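PHA granule-associated protein (Aeromonas hydrophila, PDB 5IP0) probably binds the surface of polyhydroxyalkanoate granules as a phasin, an amphiphilic, mostly helical protein with biosurfactant character. Local coordinates at residues D[22-26]-D[100-104]. Sequence-based numbering, arbitrary orientation.
Sequences RYNQL and ELDVL. With CD (cadmium ion), chain Y.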
ATOM      1  N   ARG D  22      -5.517   8.122 -20.964  1.00 75.39           N
ATOM      2  CA  ARG D  22      -4.132   8.367 -20.584  1.00 75.39           C
ATOM      3  C   ARG D  22      -4.032   8.869 -19.144  1.00 74.75           C
ATOM      4  O   ARG D  22      -3.091   8.524 -18.422  1.00 74.35           O
ATOM      5  CB  ARG D  22      -3.484   9.361 -21.548  1.00 76.52           C
ATOM      6  CG  ARG D  22      -2.023   9.653 -21.189  1.00106.17           C
ATOM      7  CD  ARG D  22      -1.064   8.469 -21.400  1.00106.95           C
ATOM      8  NE  ARG D  22       0.071   8.483 -20.471  1.00 94.07           N
ATOM      9  CZ  ARG D  22       0.320   7.525 -19.577  1.00107.00           C
ATOM     10  NH1 ARG D  22      -0.462   6.452 -19.516  1.00104.39           N
ATOM     11  NH2 ARG D  22       1.374   7.615 -18.767  1.00101.29           N
ATOM     12  N   TYR D  23      -4.969   9.719 -18.721  1.00 74.82           N
ATOM     13  CA  TYR D  23      -4.953  10.235 -17.351  1.00 76.60           C
ATOM     14  C   TYR D  23      -5.234   9.132 -16.330  1.00 86.69           C
ATOM     15  O   TYR D  23      -4.524   8.997 -15.314  1.00 72.87           O
ATOM     16  CB  TYR D  23      -5.972  11.362 -17.237  1.00 80.54           C
ATOM     17  CG  TYR D  23      -6.240  11.826 -15.840  1.00 82.10           C
ATOM     18  CD1 TYR D  23      -5.283  12.535 -15.135  1.00 79.79           C
ATOM     19  CD2 TYR D  23      -7.464  11.557 -15.225  1.00 82.19           C
ATOM     20  CE1 TYR D  23      -5.532  12.967 -13.852  1.00 92.32           C
ATOM     21  CE2 TYR D  23      -7.725  11.984 -13.946  1.00 77.48           C
ATOM     22  CZ  TYR D  23      -6.753  12.691 -13.263  1.00 88.05           C
ATOM     23  OH  TYR D  23      -6.994  13.124 -11.987  1.00 79.88           O
ATOM     24  N   ASN D  24      -6.304   8.367 -16.569  1.00 73.09           N
ATOM     25  CA  ASN D  24      -6.621   7.212 -15.741  1.00 72.25           C
ATOM     26  C   ASN D  24      -5.461   6.228 -15.667  1.00 71.84           C
ATOM     27  O   ASN D  24      -5.167   5.677 -14.597  1.00 71.17           O
ATOM     28  CB  ASN D  24      -7.870   6.527 -16.291  1.00 78.54           C
ATOM     29  CG  ASN D  24      -9.111   7.412 -16.227  1.00 96.47           C
ATOM     30  OD1 ASN D  24      -9.625   7.838 -17.255  1.00 83.29           O
ATOM     31  ND2 ASN D  24      -9.621   7.650 -15.004  1.00101.20           N
ATOM     32  N   GLN D  25      -4.802   5.979 -16.800  1.00 76.02           N
ATOM     33  CA  GLN D  25      -3.631   5.107 -16.798  1.00 72.20           C
ATOM     34  C   GLN D  25      -2.497   5.699 -15.965  1.00 72.10           C
ATOM     35  O   GLN D  25      -1.821   4.976 -15.221  1.00 79.33           O
ATOM     36  CB  GLN D  25      -3.197   4.802 -18.237  1.00 92.35           C
ATOM     37  CG  GLN D  25      -2.094   3.736 -18.349  1.00114.92           C
ATOM     38  CD  GLN D  25      -2.543   2.312 -18.025  1.00121.98           C
ATOM     39  OE1 GLN D  25      -3.295   1.685 -18.781  1.00143.86           O
ATOM     40  NE2 GLN D  25      -2.095   1.807 -16.872  1.00 89.54           N
ATOM     41  N   LEU D  26      -2.291   7.015 -16.057  1.00 72.64           N
ATOM     42  CA  LEU D  26      -1.265   7.669 -15.252  1.00 72.75           C
ATOM     43  C   LEU D  26      -1.476   7.394 -13.767  1.00 71.91           C
ATOM     44  O   LEU D  26      -0.559   6.940 -13.062  1.00 71.64           O
ATOM     45  CB  LEU D  26      -1.273   9.176 -15.533  1.00 78.69           C
ATOM     46  CG  LEU D  26      -0.360   9.982 -14.599  1.00 77.88           C
ATOM     47  CD1 LEU D  26       1.090   9.667 -14.883  1.00 74.31           C
ATOM     48  CD2 LEU D  26      -0.626  11.476 -14.627  1.00 74.72           C
ATOM     49  N   GLU D 100       4.972  13.815 -15.845  1.00 79.52           N
ATOM     50  CA  GLU D 100       3.983  13.325 -16.796  1.00 79.00           C
ATOM     51  C   GLU D 100       2.709  14.137 -16.733  1.00 87.09           C
ATOM     52  O   GLU D 100       2.020  14.298 -17.752  1.00 84.19           O
ATOM     53  CB  GLU D 100       3.667  11.878 -16.525  1.00 77.67           C
ATOM     54  CG  GLU D 100       4.728  11.002 -17.021  1.00113.89           C
ATOM     55  CD  GLU D 100       4.374   9.585 -16.839  1.00109.23           C
ATOM     56  OE1 GLU D 100       4.825   8.994 -15.837  1.00 91.41           O
ATOM     57  OE2 GLU D 100       3.619   9.084 -17.701  1.00120.19           O
ATOM     58  N   LEU D 101       2.363  14.631 -15.539  1.00 93.30           N
ATOM     59  CA  LEU D 101       1.228  15.536 -15.434  1.00 78.83           C
ATOM     60  C   LEU D 101       1.436  16.780 -16.276  1.00 86.51           C
ATOM     61  O   LEU D 101       0.526  17.211 -16.987  1.00 90.27           O
ATOM     62  CB  LEU D 101       1.010  15.940 -13.982  1.00 78.59           C
ATOM     63  CG  LEU D 101       0.162  14.977 -13.178  1.00 87.95           C
ATOM     64  CD1 LEU D 101       0.104  15.492 -11.759  1.00 77.22           C
ATOM     65  CD2 LEU D 101      -1.210  14.864 -13.828  1.00 76.87           C
ATOM     66  N   ASP D 102       2.642  17.351 -16.237  1.00 81.49           N
ATOM     67  CA  ASP D 102       2.902  18.578 -16.988  1.00 86.73           C
ATOM     68  C   ASP D 102       2.884  18.347 -18.501  1.00 83.60           C
ATOM     69  O   ASP D 102       2.463  19.235 -19.261  1.00 91.64           O
ATOM     70  CB  ASP D 102       4.210  19.227 -16.517  1.00 86.76           C
ATOM     71  CG  ASP D 102       4.071  19.906 -15.138  1.00114.98           C
ATOM     72  OD1 ASP D 102       3.143  19.556 -14.351  1.00123.85           O
ATOM     73  OD2 ASP D 102       4.890  20.822 -14.856  1.00113.85           O
ATOM     74  N   VAL D 103       3.350  17.188 -18.981  1.00 82.97           N
ATOM     75  CA  VAL D 103       3.183  16.936 -20.416  1.00 88.64           C
ATOM     76  C   VAL D 103       1.703  16.731 -20.754  1.00 82.63           C
ATOM     77  O   VAL D 103       1.249  17.124 -21.831  1.00 83.38           O
ATOM     78  CB  VAL D 103       4.096  15.797 -20.944  1.00 88.82           C
ATOM     79  CG1 VAL D 103       5.245  15.451 -19.969  1.00 87.90           C
ATOM     80  CG2 VAL D 103       3.314  14.568 -21.431  1.00 82.17           C
ATOM     81  N   LEU D 104       0.936  16.076 -19.873  1.00 86.38           N
ATOM     82  CA  LEU D 104      -0.491  15.881 -20.153  1.00 80.63           C
ATOM     83  C   LEU D 104      -1.270  17.197 -20.164  1.00 93.57           C
ATOM     84  O   LEU D 104      -2.209  17.354 -20.956  1.00 90.66           O
ATOM     85  CB  LEU D 104      -1.098  14.900 -19.153  1.00 79.11           C
ATOM     86  CG  LEU D 104      -0.958  13.430 -19.550  1.00 79.35           C
ATOM     87  CD1 LEU D 104      -1.253  12.520 -18.395  1.00 82.86           C
ATOM     88  CD2 LEU D 104      -1.988  13.203 -20.608  1.00 83.37           C
TER
HETATM   89 CD    CD Y 204       3.956   6.658 -16.754  1.00128.60          CD
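Arg22 and Glu100 form a salt bridge between helix 18-57 and helix 65-109, which pack side by side, antiparallel, as a helical hairpin. The closest approach of the two segment axes is 11.3 Å, and they run in nearly opposite directions. Arg22 NH2 donates to Glu100 OE2 at 2.9 Å. The oxygen sits at the edge of the guanidinium, in its plane, and NH2 approaches it close to the line of the C-O bond. The bond is bent, with an N-H...O angle of 134°. The two flat groups are almost coplanar, 19° apart.

Glu100 also holds a cadmium ion through both carboxylate oxygens, OE1 at 2.7 Å and OE2 at 2.6 Å. OE2 is therefore shared between the metal and Arg22, which probably draws negative charge toward that oxygen and limits rotation of the carboxylate.

Beside this polar pair lies a leucine layer. The two methyls of Leu26 divide the work. CD1 packs on Glu100 CB and CD, while CD2 meets Leu101 CD2 at 3.5 Å and also touches Leu104 CD1. The Leu101 side chain lies roughly perpendicular to that of Leu26.

A second subunit extends the apolar layer: its Leu73 packs on Leu101 and Leu104, and its Gln72 on Tyr23. Leu104 packs across the aliphatic stem of Arg22. A bend in the arginine chain after CG (chi2 69°) lets the guanidinium reach Glu100 while Arg22 CG rests on Leu104 CD2 at 3.6 Å.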